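Local coordinates for protein thiosulfate sulfurtransferase RDL2, mitochondrial (Saccharomyces cerevisiae, PDB 6K6R) that transfers the sulfane sulfur of thiosulfate to cyanide in mitochondria, giving thiocyanate and sulfite, by means of a single rhodanese domain, at residues Y33-V38 with G128-S133; K49-V54 with Y63-T68; N70-S75 with K89-A94. One frame throughout, in Å; residues are numbered along the deposited sequence.

Contact 1: Y33-V38 with G128-S133; sequences YTFDQV and GIYPGS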
ATOM      1  N   TYR A  33      -1.707   9.912   6.335  1.00 34.57           N
ATOM      2  CA  TYR A  33      -1.818   9.126   7.555  1.00 28.25           C
ATOM      3  C   TYR A  33      -0.551   9.263   8.389  1.00 33.94           C
ATOM      4  O   TYR A  33       0.544   9.465   7.858  1.00 35.06           O
ATOM      5  CB  TYR A  33      -2.071   7.648   7.239  1.00 24.91           C
ATOM      6  CG  TYR A  33      -3.486   7.342   6.801  1.00 36.91           C
ATOM      7  CD1 TYR A  33      -3.925   7.673   5.526  1.00 26.13           C
ATOM      8  CD2 TYR A  33      -4.380   6.721   7.663  1.00 31.34           C
ATOM      9  CE1 TYR A  33      -5.218   7.395   5.121  1.00 30.70           C
ATOM     10  CE2 TYR A  33      -5.675   6.439   7.267  1.00 20.52           C
ATOM     11  CZ  TYR A  33      -6.088   6.778   5.997  1.00 33.74           C
ATOM     12  OH  TYR A  33      -7.375   6.499   5.599  1.00 43.91           O
ATOM     13  N   THR A  34      -0.709   9.145   9.705  1.00 29.41           N
ATOM     14  CA  THR A  34       0.402   9.245  10.635  1.00 26.76           C
ATOM     15  C   THR A  34       0.777   7.857  11.150  1.00 25.14           C
ATOM     16  O   THR A  34       0.152   6.849  10.812  1.00 30.79           O
ATOM     17  CB  THR A  34       0.052  10.182  11.793  1.00 21.90           C
ATOM     18  OG1 THR A  34      -1.097   9.677  12.485  1.00 30.40           O
ATOM     19  CG2 THR A  34      -0.250  11.578  11.273  1.00 21.35           C
ATOM     20  N   PHE A  35       1.820   7.812  11.982  1.00 22.84           N
ATOM     21  CA  PHE A  35       2.265   6.542  12.551  1.00 22.88           C
ATOM     22  C   PHE A  35       1.154   5.884  13.360  1.00 33.02           C
ATOM     23  O   PHE A  35       0.897   4.683  13.220  1.00 32.15           O
ATOM     24  CB  PHE A  35       3.507   6.768  13.416  1.00 34.04           C
ATOM     25  CG  PHE A  35       3.995   5.530  14.120  1.00 32.07           C
ATOM     26  CD1 PHE A  35       4.906   4.684  13.509  1.00 36.56           C
ATOM     27  CD2 PHE A  35       3.554   5.220  15.397  1.00 36.09           C
ATOM     28  CE1 PHE A  35       5.359   3.547  14.155  1.00 36.11           C
ATOM     29  CE2 PHE A  35       4.001   4.085  16.046  1.00 41.51           C
ATOM     30  CZ  PHE A  35       4.906   3.248  15.425  1.00 41.20           C
ATOM     31  N   ASP A  36       0.480   6.662  14.212  1.00 39.61           N
ATOM     32  CA  ASP A  36      -0.560   6.100  15.067  1.00 34.05           C
ATOM     33  C   ASP A  36      -1.743   5.595  14.249  1.00 29.71           C
ATOM     34  O   ASP A  36      -2.315   4.544  14.560  1.00 33.84           O
ATOM     35  CB  ASP A  36      -1.018   7.140  16.087  1.00 41.98           C
ATOM     36  CG  ASP A  36      -0.099   7.221  17.290  1.00 47.38           C
ATOM     37  OD1 ASP A  36       0.565   6.210  17.601  1.00 44.24           O
ATOM     38  OD2 ASP A  36      -0.038   8.296  17.921  1.00 62.58           O
ATOM     39  N   GLN A  37      -2.126   6.330  13.202  1.00 30.39           N
ATOM     40  CA  GLN A  37      -3.226   5.882  12.354  1.00 30.09           C
ATOM     41  C   GLN A  37      -2.878   4.594  11.623  1.00 31.13           C
ATOM     42  O   GLN A  37      -3.757   3.754  11.391  1.00 30.87           O
ATOM     43  CB  GLN A  37      -3.598   6.976  11.354  1.00 26.15           C
ATOM     44  CG  GLN A  37      -4.114   8.251  11.994  1.00 26.05           C
ATOM     45  CD  GLN A  37      -4.269   9.378  10.994  1.00 32.22           C
ATOM     46  OE1 GLN A  37      -3.284   9.919  10.494  1.00 38.80           O
ATOM     47  NE2 GLN A  37      -5.512   9.736  10.696  1.00 45.40           N
ATOM     48  N   VAL A  38      -1.610   4.419  11.252  1.00 32.20           N
ATOM     49  CA  VAL A  38      -1.181   3.173  10.628  1.00 29.81           C
ATOM     50  C   VAL A  38      -1.039   2.073  11.672  1.00 27.47           C
ATOM     51  O   VAL A  38      -1.377   0.912  11.416  1.00 30.20           O
ATOM     52  CB  VAL A  38       0.127   3.397   9.848  1.00 32.51           C
ATOM     53  CG1 VAL A  38       0.623   2.097   9.254  1.00 26.78           C
ATOM     54  CG2 VAL A  38      -0.083   4.429   8.751  1.00 30.65           C
ATOM     55  N   GLY A 128      -4.826   6.809   0.101  1.00 19.08           N
ATOM     56  CA  GLY A 128      -4.139   7.469   1.190  1.00 19.72           C
ATOM     57  C   GLY A 128      -2.644   7.242   1.080  1.00 22.59           C
ATOM     58  O   GLY A 128      -2.178   6.452   0.256  1.00 26.60           O
ATOM     59  N   ILE A 129      -1.895   7.950   1.923  1.00 19.46           N
ATOM     60  CA  ILE A 129      -0.437   7.866   1.920  1.00 23.64           C
ATOM     61  C   ILE A 129       0.074   7.972   3.350  1.00 33.33           C
ATOM     62  O   ILE A 129      -0.336   8.863   4.100  1.00 32.99           O
ATOM     63  CB  ILE A 129       0.207   8.963   1.045  1.00 27.95           C
ATOM     64  CG1 ILE A 129      -0.313  10.346   1.444  1.00 39.97           C
ATOM     65  CG2 ILE A 129      -0.043   8.693  -0.433  1.00 24.78           C
ATOM     66  CD1 ILE A 129       0.622  11.480   1.074  1.00 32.63           C
ATOM     67  N   TYR A 130       0.971   7.059   3.725  1.00 30.12           N
ATOM     68  CA  TYR A 130       1.732   7.191   4.956  1.00 23.30           C
ATOM     69  C   TYR A 130       3.121   7.697   4.596  1.00 32.88           C
ATOM     70  O   TYR A 130       3.921   6.930   4.040  1.00 30.71           O
ATOM     71  CB  TYR A 130       1.822   5.858   5.697  1.00 22.57           C
ATOM     72  CG  TYR A 130       2.807   5.869   6.847  1.00 32.58           C
ATOM     73  CD1 TYR A 130       2.754   6.856   7.824  1.00 32.39           C
ATOM     74  CD2 TYR A 130       3.792   4.895   6.954  1.00 33.22           C
ATOM     75  CE1 TYR A 130       3.652   6.872   8.875  1.00 27.41           C
ATOM     76  CE2 TYR A 130       4.695   4.903   8.003  1.00 28.20           C
ATOM     77  CZ  TYR A 130       4.620   5.894   8.959  1.00 31.15           C
ATOM     78  OH  TYR A 130       5.515   5.908  10.005  1.00 32.40           O
ATOM     79  N   PRO A 131       3.451   8.960   4.877  1.00 34.58           N
ATOM     80  CA  PRO A 131       4.735   9.508   4.408  1.00 36.90           C
ATOM     81  C   PRO A 131       5.956   8.828   5.002  1.00 36.42           C
ATOM     82  O   PRO A 131       7.046   8.942   4.428  1.00 36.68           O
ATOM     83  CB  PRO A 131       4.664  10.983   4.832  1.00 33.92           C
ATOM     84  CG  PRO A 131       3.210  11.259   5.045  1.00 32.50           C
ATOM     85  CD  PRO A 131       2.626   9.977   5.546  1.00 28.37           C
ATOM     86  N   GLY A 132       5.817   8.131   6.125  1.00 32.64           N
ATOM     87  CA  GLY A 132       6.974   7.517   6.751  1.00 30.47           C
ATOM     88  C   GLY A 132       7.467   6.312   5.969  1.00 36.38           C
ATOM     89  O   GLY A 132       6.684   5.537   5.416  1.00 23.57           O
ATOM     90  N   SER A 133       8.786   6.164   5.918  1.00 34.43           N
ATOM     91  CA  SER A 133       9.383   4.989   5.307  1.00 26.23           C
ATOM     92  C   SER A 133       9.335   3.811   6.275  1.00 26.92           C
ATOM     93  O   SER A 133       9.084   3.969   7.473  1.00 26.46           O
ATOM     94  CB  SER A 133      10.828   5.269   4.891  1.00 26.92           C
ATOM     95  OG  SER A 133      11.668   5.414   6.024  1.00 25.67           O
TER
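Y33 and V38 meet I129 and Y130 in a mixed contact, one backbone hydrogen bond plus packing round the Y130 ring, at an edge of the parallel sheet of the rhodanese domain, where strand 31-32 leads into helix 35-43 beside the end of strand 127-129. Y33 N donates to I129 O at 2.8 Å with a nearly straight N-H...O angle of 164°. I129 bonds through its backbone to both K31 and Y33, the two residues flanking I32, as in a parallel bridge. The next carbonyl, Y33 O, lies in the plane of the Y130 ring at its edge, 3.4 Å from Y130 CD1. P131 CD comes still closer to Y33 O, at 3.2 Å. Y130 CG is anti to the backbone N (chi1 169°), and the ring reaches toward segment 33-38. G132 N lies over the centre of one face of this ring, while V38 CG2 approaches obliquely from the other side of the ring plane. The latter is an off-centre CH-pi contact, 4.2 Å from V38 CG2 to the Y130 ring centroid and 29° off the normal. F35 runs alongside Y130 in the same direction, with Y130 OH at the edge of the F35 ring. At the helix N terminus the Q37 side chain folds back on the N-cap residue T34: Q37 OE1 accepts from T34 N (2.8 Å) and T34 OG1 (3.0 Å), on opposite faces of its amide plane. The phenol of Y33 turns to E101. One directional backbone bond with otherwise dispersive contacts of Y130 with V38 and F35 is consistent with joining the helix start to the strand end.

Contact 2: K49-V54 with Y63-T68; sequences KLLVDV and YKMPTT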
ATOM      1  N   LYS A  49     -10.244  -0.389   4.122  1.00 34.56           N
ATOM      2  CA  LYS A  49      -8.936   0.150   3.785  1.00 30.47           C
ATOM      3  C   LYS A  49      -7.931  -0.977   3.591  1.00 38.48           C
ATOM      4  O   LYS A  49      -8.098  -2.086   4.105  1.00 35.81           O
ATOM      5  CB  LYS A  49      -8.442   1.116   4.872  1.00 30.58           C
ATOM      6  CG  LYS A  49      -9.547   1.967   5.479  1.00 32.19           C
ATOM      7  CD  LYS A  49      -8.997   3.032   6.411  1.00 32.56           C
ATOM      8  CE  LYS A  49     -10.111   3.930   6.928  1.00 33.82           C
ATOM      9  NZ  LYS A  49      -9.584   5.109   7.669  1.00 36.58           N
ATOM     10  N   LEU A  50      -6.877  -0.671   2.836  1.00 30.57           N
ATOM     11  CA  LEU A  50      -5.802  -1.615   2.562  1.00 24.63           C
ATOM     12  C   LEU A  50      -4.476  -0.872   2.578  1.00 23.62           C
ATOM     13  O   LEU A  50      -4.322   0.139   1.885  1.00 26.12           O
ATOM     14  CB  LEU A  50      -5.996  -2.306   1.206  1.00 19.92           C
ATOM     15  CG  LEU A  50      -7.043  -3.417   1.119  1.00 29.25           C
ATOM     16  CD1 LEU A  50      -7.561  -3.539  -0.303  1.00 24.89           C
ATOM     17  CD2 LEU A  50      -6.464  -4.738   1.596  1.00 24.83           C
ATOM     18  N   LEU A  51      -3.526  -1.371   3.363  1.00 16.48           N
ATOM     19  CA  LEU A  51      -2.183  -0.809   3.408  1.00 21.64           C
ATOM     20  C   LEU A  51      -1.334  -1.479   2.333  1.00 24.14           C
ATOM     21  O   LEU A  51      -1.114  -2.694   2.376  1.00 24.50           O
ATOM     22  CB  LEU A  51      -1.566  -0.996   4.792  1.00 24.77           C
ATOM     23  CG  LEU A  51      -2.281  -0.253   5.922  1.00 24.47           C
ATOM     24  CD1 LEU A  51      -2.148  -1.002   7.238  1.00 24.95           C
ATOM     25  CD2 LEU A  51      -1.750   1.166   6.051  1.00 17.01           C
ATOM     26  N   VAL A  52      -0.864  -0.690   1.370  1.00 18.42           N
ATOM     27  CA  VAL A  52      -0.168  -1.200   0.193  1.00 20.37           C
ATOM     28  C   VAL A  52       1.319  -0.910   0.340  1.00 15.91           C
ATOM     29  O   VAL A  52       1.729   0.253   0.438  1.00 20.14           O
ATOM     30  CB  VAL A  52      -0.719  -0.584  -1.101  1.00 22.82           C
ATOM     31  CG1 VAL A  52       0.120  -1.020  -2.293  1.00 30.90           C
ATOM     32  CG2 VAL A  52      -2.175  -0.976  -1.296  1.00 14.24           C
ATOM     33  N   ASP A  53       2.126  -1.969   0.352  1.00 29.28           N
ATOM     34  CA  ASP A  53       3.579  -1.852   0.348  1.00 25.22           C
ATOM     35  C   ASP A  53       4.061  -1.894  -1.098  1.00 18.07           C
ATOM     36  O   ASP A  53       3.808  -2.870  -1.814  1.00 25.79           O
ATOM     37  CB  ASP A  53       4.214  -2.976   1.167  1.00 25.38           C
ATOM     38  CG  ASP A  53       5.695  -2.750   1.438  1.00 32.64           C
ATOM     39  OD1 ASP A  53       6.346  -1.988   0.691  1.00 34.25           O
ATOM     40  OD2 ASP A  53       6.211  -3.341   2.409  1.00 38.41           O
ATOM     41  N   VAL A  54       4.753  -0.837  -1.527  1.00 20.36           N
ATOM     42  CA  VAL A  54       5.187  -0.716  -2.913  1.00 27.14           C
ATOM     43  C   VAL A  54       6.659  -1.050  -3.095  1.00 29.68           C
ATOM     44  O   VAL A  54       7.182  -0.918  -4.210  1.00 23.16           O
ATOM     45  CB  VAL A  54       4.884   0.691  -3.462  1.00 17.82           C
ATOM     46  CG1 VAL A  54       3.408   1.004  -3.298  1.00 20.63           C
ATOM     47  CG2 VAL A  54       5.738   1.732  -2.758  1.00 20.62           C
ATOM     48  N   TYR A  63      11.620  -7.003   6.244  1.00 29.70           N
ATOM     49  CA  TYR A  63      10.522  -6.758   7.170  1.00 27.24           C
ATOM     50  C   TYR A  63       9.257  -6.485   6.374  1.00 32.77           C
ATOM     51  O   TYR A  63       9.242  -5.594   5.519  1.00 30.73           O
ATOM     52  CB  TYR A  63      10.810  -5.579   8.106  1.00 23.92           C
ATOM     53  CG  TYR A  63       9.589  -5.134   8.885  1.00 39.58           C
ATOM     54  CD1 TYR A  63       9.149  -5.852   9.991  1.00 25.77           C
ATOM     55  CD2 TYR A  63       8.866  -4.008   8.507  1.00 36.42           C
ATOM     56  CE1 TYR A  63       8.031  -5.456  10.703  1.00 34.19           C
ATOM     57  CE2 TYR A  63       7.744  -3.607   9.213  1.00 39.89           C
ATOM     58  CZ  TYR A  63       7.333  -4.335  10.309  1.00 40.71           C
ATOM     59  OH  TYR A  63       6.219  -3.940  11.016  1.00 33.07           O
ATOM     60  N   LYS A  64       8.204  -7.241   6.664  1.00 26.91           N
ATOM     61  CA  LYS A  64       6.879  -7.010   6.106  1.00 29.03           C
ATOM     62  C   LYS A  64       5.986  -6.450   7.203  1.00 38.83           C
ATOM     63  O   LYS A  64       5.838  -7.070   8.262  1.00 37.87           O
ATOM     64  CB  LYS A  64       6.280  -8.296   5.540  1.00 23.75           C
ATOM     65  CG  LYS A  64       4.899  -8.105   4.923  1.00 26.46           C
ATOM     66  CD  LYS A  64       4.363  -9.396   4.326  1.00 22.38           C
ATOM     67  CE  LYS A  64       3.130  -9.880   5.075  1.00 30.86           C
ATOM     68  NZ  LYS A  64       1.898  -9.152   4.657  1.00 38.58           N
ATOM     69  N   MET A  65       5.411  -5.284   6.958  1.00 29.01           N
ATOM     70  CA  MET A  65       4.428  -4.738   7.884  1.00 29.16           C
ATOM     71  C   MET A  65       3.194  -5.630   7.860  1.00 28.81           C
ATOM     72  O   MET A  65       2.621  -5.845   6.785  1.00 30.02           O
ATOM     73  CB  MET A  65       4.071  -3.306   7.506  1.00 30.65           C
ATOM     74  CG  MET A  65       3.399  -2.524   8.621  1.00 37.35           C
ATOM     75  SD  MET A  65       3.120  -0.798   8.183  1.00 26.33           S
ATOM     76  CE  MET A  65       1.461  -0.890   7.532  1.00 20.11           C
ATOM     77  N   PRO A  66       2.768  -6.185   8.995  1.00 32.03           N
ATOM     78  CA  PRO A  66       1.632  -7.115   8.978  1.00 27.99           C
ATOM     79  C   PRO A  66       0.376  -6.463   8.415  1.00 25.70           C
ATOM     80  O   PRO A  66       0.174  -5.253   8.527  1.00 27.51           O
ATOM     81  CB  PRO A  66       1.456  -7.496  10.454  1.00 31.47           C
ATOM     82  CG  PRO A  66       2.256  -6.490  11.231  1.00 34.32           C
ATOM     83  CD  PRO A  66       3.364  -6.057  10.334  1.00 32.75           C
ATOM     84  N   THR A  67      -0.461  -7.296   7.791  1.00 23.64           N
ATOM     85  CA  THR A  67      -1.719  -6.962   7.124  1.00 24.90           C
ATOM     86  C   THR A  67      -1.528  -6.191   5.822  1.00 28.19           C
ATOM     87  O   THR A  67      -2.524  -5.796   5.205  1.00 27.29           O
ATOM     88  CB  THR A  67      -2.686  -6.169   8.019  1.00 32.94           C
ATOM     89  OG1 THR A  67      -2.177  -4.845   8.227  1.00 37.79           O
ATOM     90  CG2 THR A  67      -2.869  -6.863   9.363  1.00 37.30           C
ATOM     91  N   THR A  68      -0.295  -5.970   5.373  1.00 20.77           N
ATOM     92  CA  THR A  68      -0.082  -5.262   4.121  1.00 29.78           C
ATOM     93  C   THR A  68      -0.147  -6.219   2.936  1.00 29.16           C
ATOM     94  O   THR A  68       0.054  -7.430   3.063  1.00 33.90           O
ATOM     95  CB  THR A  68       1.271  -4.548   4.112  1.00 24.67           C
ATOM     96  OG1 THR A  68       2.304  -5.466   4.494  1.00 22.86           O
ATOM     97  CG2 THR A  68       1.260  -3.378   5.066  1.00 26.48           C
TER
HETATM   98  O   HOH W   1      -4.089  -3.876   4.761  1.00 27.89           O
HETATM   99  O   HOH W   2       4.970  -4.523   4.184  1.00 31.77           O
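D53, M65 and T68 are joined by one water, which is gripped by three bonds: it donates to D53 OD2 (2.5 Å) and to T68 OG1 (2.8 Å) and accepts from M65 N (2.9 Å). D53 OD2 also forms a salt bridge with R55, so the carboxylate has both a charged partner and the water, which ties it to the turn. That turn, M65 to T68, is type II, and its third residue, T67, has the positive phi of 71° expected there. A second water accepts from L51 N and donates to T67 O. Since L51 is bonded through its backbone to I69, this water stands about where the preceding rung of the parallel ladder would fall, and it bridges strand 49-53 to the turn just before strand 69-70 pairs with it. L51 O receives a CA-H...O contact from T68 CA at 3.3 Å. On the apolar side L51 and M65 cross at about a right angle. The bend at chi3 of M65 (93°) brings CE round to the leucine, 3.6 Å from L51 CD1, while L51 CB lies 3.7 Å from T68 CG2. An alanine in place of L51 would keep the CB contact with T68 but would probably leave the methyl of M65 without its nearest leucine mate and open a gap beside it. Further out, L51 touches I103 of strand 101-104, and M65 packs on V38, V42 and W137; M65 thus lies between helices 35-43 and 134-139 and strand 49-53, itself between strands 101-104 and 69-70.

Contact 3: N70-S75 with K89-A94; sequences NIPVNS and KVFQFA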
ATOM      1  N   ASN A  70       1.619  -6.511  -0.996  1.00 34.20           N
ATOM      2  CA  ASN A  70       2.814  -6.050  -1.694  1.00 26.16           C
ATOM      3  C   ASN A  70       2.485  -5.881  -3.172  1.00 22.41           C
ATOM      4  O   ASN A  70       2.201  -6.859  -3.870  1.00 26.20           O
ATOM      5  CB  ASN A  70       3.971  -7.027  -1.497  1.00 19.47           C
ATOM      6  CG  ASN A  70       5.249  -6.564  -2.176  1.00 28.73           C
ATOM      7  OD1 ASN A  70       6.086  -7.377  -2.565  1.00 39.20           O
ATOM      8  ND2 ASN A  70       5.407  -5.251  -2.316  1.00 25.50           N
ATOM      9  N   ILE A  71       2.515  -4.638  -3.641  1.00 31.85           N
ATOM     10  CA  ILE A  71       2.369  -4.330  -5.061  1.00 33.80           C
ATOM     11  C   ILE A  71       3.573  -3.491  -5.471  1.00 27.66           C
ATOM     12  O   ILE A  71       3.551  -2.260  -5.320  1.00 28.85           O
ATOM     13  CB  ILE A  71       1.043  -3.609  -5.349  1.00 26.09           C
ATOM     14  CG1 ILE A  71      -0.141  -4.461  -4.885  1.00 27.58           C
ATOM     15  CG2 ILE A  71       0.914  -3.299  -6.831  1.00 19.88           C
ATOM     16  CD1 ILE A  71      -1.490  -3.908  -5.294  1.00 36.05           C
ATOM     17  N   PRO A  72       4.641  -4.106  -5.981  1.00 33.22           N
ATOM     18  CA  PRO A  72       5.868  -3.347  -6.259  1.00 30.32           C
ATOM     19  C   PRO A  72       5.683  -2.416  -7.450  1.00 27.56           C
ATOM     20  O   PRO A  72       5.284  -2.842  -8.536  1.00 27.31           O
ATOM     21  CB  PRO A  72       6.906  -4.439  -6.543  1.00 21.73           C
ATOM     22  CG  PRO A  72       6.109  -5.607  -7.015  1.00 23.20           C
ATOM     23  CD  PRO A  72       4.761  -5.527  -6.350  1.00 24.80           C
ATOM     24  N   VAL A  73       5.979  -1.134  -7.233  1.00 30.46           N
ATOM     25  CA  VAL A  73       5.741  -0.130  -8.264  1.00 27.67           C
ATOM     26  C   VAL A  73       6.832  -0.172  -9.331  1.00 26.10           C
ATOM     27  O   VAL A  73       6.552  -0.008 -10.523  1.00 24.33           O
ATOM     28  CB  VAL A  73       5.612   1.266  -7.621  1.00 21.99           C
ATOM     29  CG1 VAL A  73       6.794   1.551  -6.704  1.00 18.57           C
ATOM     30  CG2 VAL A  73       5.475   2.343  -8.686  1.00 18.35           C
ATOM     31  N   ASN A  74       8.084  -0.402  -8.928  1.00 23.93           N
ATOM     32  CA  ASN A  74       9.171  -0.481  -9.900  1.00 33.75           C
ATOM     33  C   ASN A  74       9.007  -1.692 -10.810  1.00 30.69           C
ATOM     34  O   ASN A  74       9.145  -1.586 -12.034  1.00 37.41           O
ATOM     35  CB  ASN A  74      10.520  -0.531  -9.182  1.00 30.82           C
ATOM     36  CG  ASN A  74      10.965   0.825  -8.675  1.00 37.95           C
ATOM     37  OD1 ASN A  74      10.457   1.860  -9.107  1.00 44.74           O
ATOM     38  ND2 ASN A  74      11.919   0.826  -7.753  1.00 33.56           N
ATOM     39  N   SER A  75       8.711  -2.856 -10.230  1.00 38.75           N
ATOM     40  CA  SER A  75       8.589  -4.073 -11.028  1.00 30.46           C
ATOM     41  C   SER A  75       7.320  -4.060 -11.871  1.00 36.70           C
ATOM     42  O   SER A  75       7.368  -4.289 -13.084  1.00 32.92           O
ATOM     43  CB  SER A  75       8.621  -5.304 -10.121  1.00 26.22           C
ATOM     44  OG  SER A  75       9.921  -5.519  -9.600  1.00 35.16           O
ATOM     45  N   LYS A  89      -3.324 -14.403 -10.200  1.00 43.29           N
ATOM     46  CA  LYS A  89      -2.296 -15.376 -10.549  1.00 43.90           C
ATOM     47  C   LYS A  89      -0.900 -14.795 -10.366  1.00 51.04           C
ATOM     48  O   LYS A  89       0.028 -15.506  -9.964  1.00 60.08           O
ATOM     49  CB  LYS A  89      -2.496 -15.858 -11.986  1.00 40.00           C
ATOM     50  CG  LYS A  89      -3.633 -16.862 -12.167  1.00 71.58           C
ATOM     51  CD  LYS A  89      -3.737 -17.830 -10.992  1.00 73.56           C
ATOM     52  CE  LYS A  89      -5.039 -17.646 -10.223  1.00 63.66           C
ATOM     53  NZ  LYS A  89      -5.090 -18.513  -9.013  1.00 71.49           N
ATOM     54  N   VAL A  90      -0.733 -13.502 -10.648  1.00 46.06           N
ATOM     55  CA  VAL A  90       0.586 -12.888 -10.563  1.00 41.20           C
ATOM     56  C   VAL A  90       0.966 -12.610  -9.113  1.00 46.43           C
ATOM     57  O   VAL A  90       2.122 -12.796  -8.718  1.00 37.86           O
ATOM     58  CB  VAL A  90       0.627 -11.609 -11.422  1.00 38.54           C
ATOM     59  CG1 VAL A  90       1.879 -10.799 -11.124  1.00 35.90           C
ATOM     60  CG2 VAL A  90       0.567 -11.963 -12.900  1.00 29.57           C
ATOM     61  N   PHE A  91       0.006 -12.175  -8.291  1.00 47.44           N
ATOM     62  CA  PHE A  91       0.299 -11.742  -6.931  1.00 47.85           C
ATOM     63  C   PHE A  91      -0.205 -12.683  -5.846  1.00 50.14           C
ATOM     64  O   PHE A  91       0.232 -12.556  -4.698  1.00 52.11           O
ATOM     65  CB  PHE A  91      -0.288 -10.345  -6.683  1.00 43.42           C
ATOM     66  CG  PHE A  91       0.290  -9.282  -7.570  1.00 35.65           C
ATOM     67  CD1 PHE A  91       1.556  -8.777  -7.328  1.00 32.16           C
ATOM     68  CD2 PHE A  91      -0.428  -8.795  -8.648  1.00 28.35           C
ATOM     69  CE1 PHE A  91       2.095  -7.801  -8.143  1.00 30.01           C
ATOM     70  CE2 PHE A  91       0.105  -7.819  -9.467  1.00 32.85           C
ATOM     71  CZ  PHE A  91       1.369  -7.324  -9.214  1.00 22.92           C
ATOM     72  N   GLN A  92      -1.110 -13.605  -6.175  1.00 54.54           N
ATOM     73  CA  GLN A  92      -1.657 -14.573  -5.219  1.00 62.38           C
ATOM     74  C   GLN A  92      -2.437 -13.889  -4.097  1.00 65.38           C
ATOM     75  O   GLN A  92      -2.397 -14.311  -2.938  1.00 64.88           O
ATOM     76  CB  GLN A  92      -0.566 -15.486  -4.656  1.00 60.46           C
ATOM     77  CG  GLN A  92      -0.311 -16.709  -5.519  1.00 57.08           C
ATOM     78  CD  GLN A  92      -1.595 -17.424  -5.905  1.00 78.04           C
ATOM     79  OE1 GLN A  92      -1.891 -17.597  -7.088  1.00 72.06           O
ATOM     80  NE2 GLN A  92      -2.361 -17.846  -4.907  1.00 71.13           N
ATOM     81  N   PHE A  93      -3.147 -12.819  -4.445  1.00 54.63           N
ATOM     82  CA  PHE A  93      -4.238 -12.311  -3.628  1.00 39.38           C
ATOM     83  C   PHE A  93      -5.217 -11.599  -4.550  1.00 42.23           C
ATOM     84  O   PHE A  93      -4.924 -11.343  -5.721  1.00 50.45           O
ATOM     85  CB  PHE A  93      -3.750 -11.397  -2.490  1.00 41.10           C
ATOM     86  CG  PHE A  93      -2.947 -10.207  -2.944  1.00 45.78           C
ATOM     87  CD1 PHE A  93      -3.573  -9.064  -3.416  1.00 36.83           C
ATOM     88  CD2 PHE A  93      -1.565 -10.219  -2.859  1.00 47.21           C
ATOM     89  CE1 PHE A  93      -2.835  -7.966  -3.818  1.00 38.74           C
ATOM     90  CE2 PHE A  93      -0.821  -9.125  -3.259  1.00 33.54           C
ATOM     91  CZ  PHE A  93      -1.457  -7.997  -3.740  1.00 38.13           C
ATOM     92  N   ALA A  94      -6.393 -11.291  -4.013  1.00 41.56           N
ATOM     93  CA  ALA A  94      -7.457 -10.727  -4.831  1.00 39.35           C
ATOM     94  C   ALA A  94      -7.126  -9.300  -5.249  1.00 35.09           C
ATOM     95  O   ALA A  94      -6.579  -8.515  -4.467  1.00 39.66           O
ATOM     96  CB  ALA A  94      -8.782 -10.754  -4.070  1.00 39.41           C
TER
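F91 and F93 present their rings differently to N70, I71 and P72 in this rhodanese-domain contact, which joins the exit of strand 69-70 to the C-terminal end of helix 84-91. F93 comes edge-on: N70 O and I71 CG1 both lie near its plane at the rim, with F93 CZ 3.9 Å from I71 CG1. The side chains of F93 and I71 slant across each other. F93 CG sits between the backbone N and the carbonyl carbon (chi1 57°), which carries it from CB toward I71. One face of the F93 ring is covered by F91 CB, 3.7 Å above the plane and offset toward the rim. F91 meets the strand exit obliquely, sliding past P72 in the opposite direction, with F91 CE1 3.9 Å from P72 CD. V90 CG1 lies over the centre of one face of the F91 ring, and the ring of F87 meets it from one turn back in the helix. Between the two phenylalanines the chain leaves the helix at Q92 with a positive phi of 63°, and F91 and F93 both point toward segment 70-75. No hydrogen bond crosses; the N70 amide is held instead by D53 O and R55 O through its ND2. The carbonyl N70 O is shared by both rings, 4.0 Å from F91 CD1 and 3.8 Å from F93 CE2.

From the N terminus, residues 33-38, following strand 31-32 and starting helix 35-43, open contact 1, which closes only at 128-133, some 90 residues on, and ties the helix start to the end of strand 127-129. Contacts 2 and 3 fall wholly within that span, in series and without crossing. Contact 2 closes across helix 57-60 and ties strand 49-53 to the loop before strand 69-70; contact 3 closes at the end of helix 84-91, tying it to the exit of strand 69-70. C106, carried as a persulfide, comes later, before contact 1 closes. I71 N probably donates to D53 O, joining contacts 2 and 3. Contacts 1 and 3, with centres about 21 Å apart, lie on opposite sides of the chain's centre.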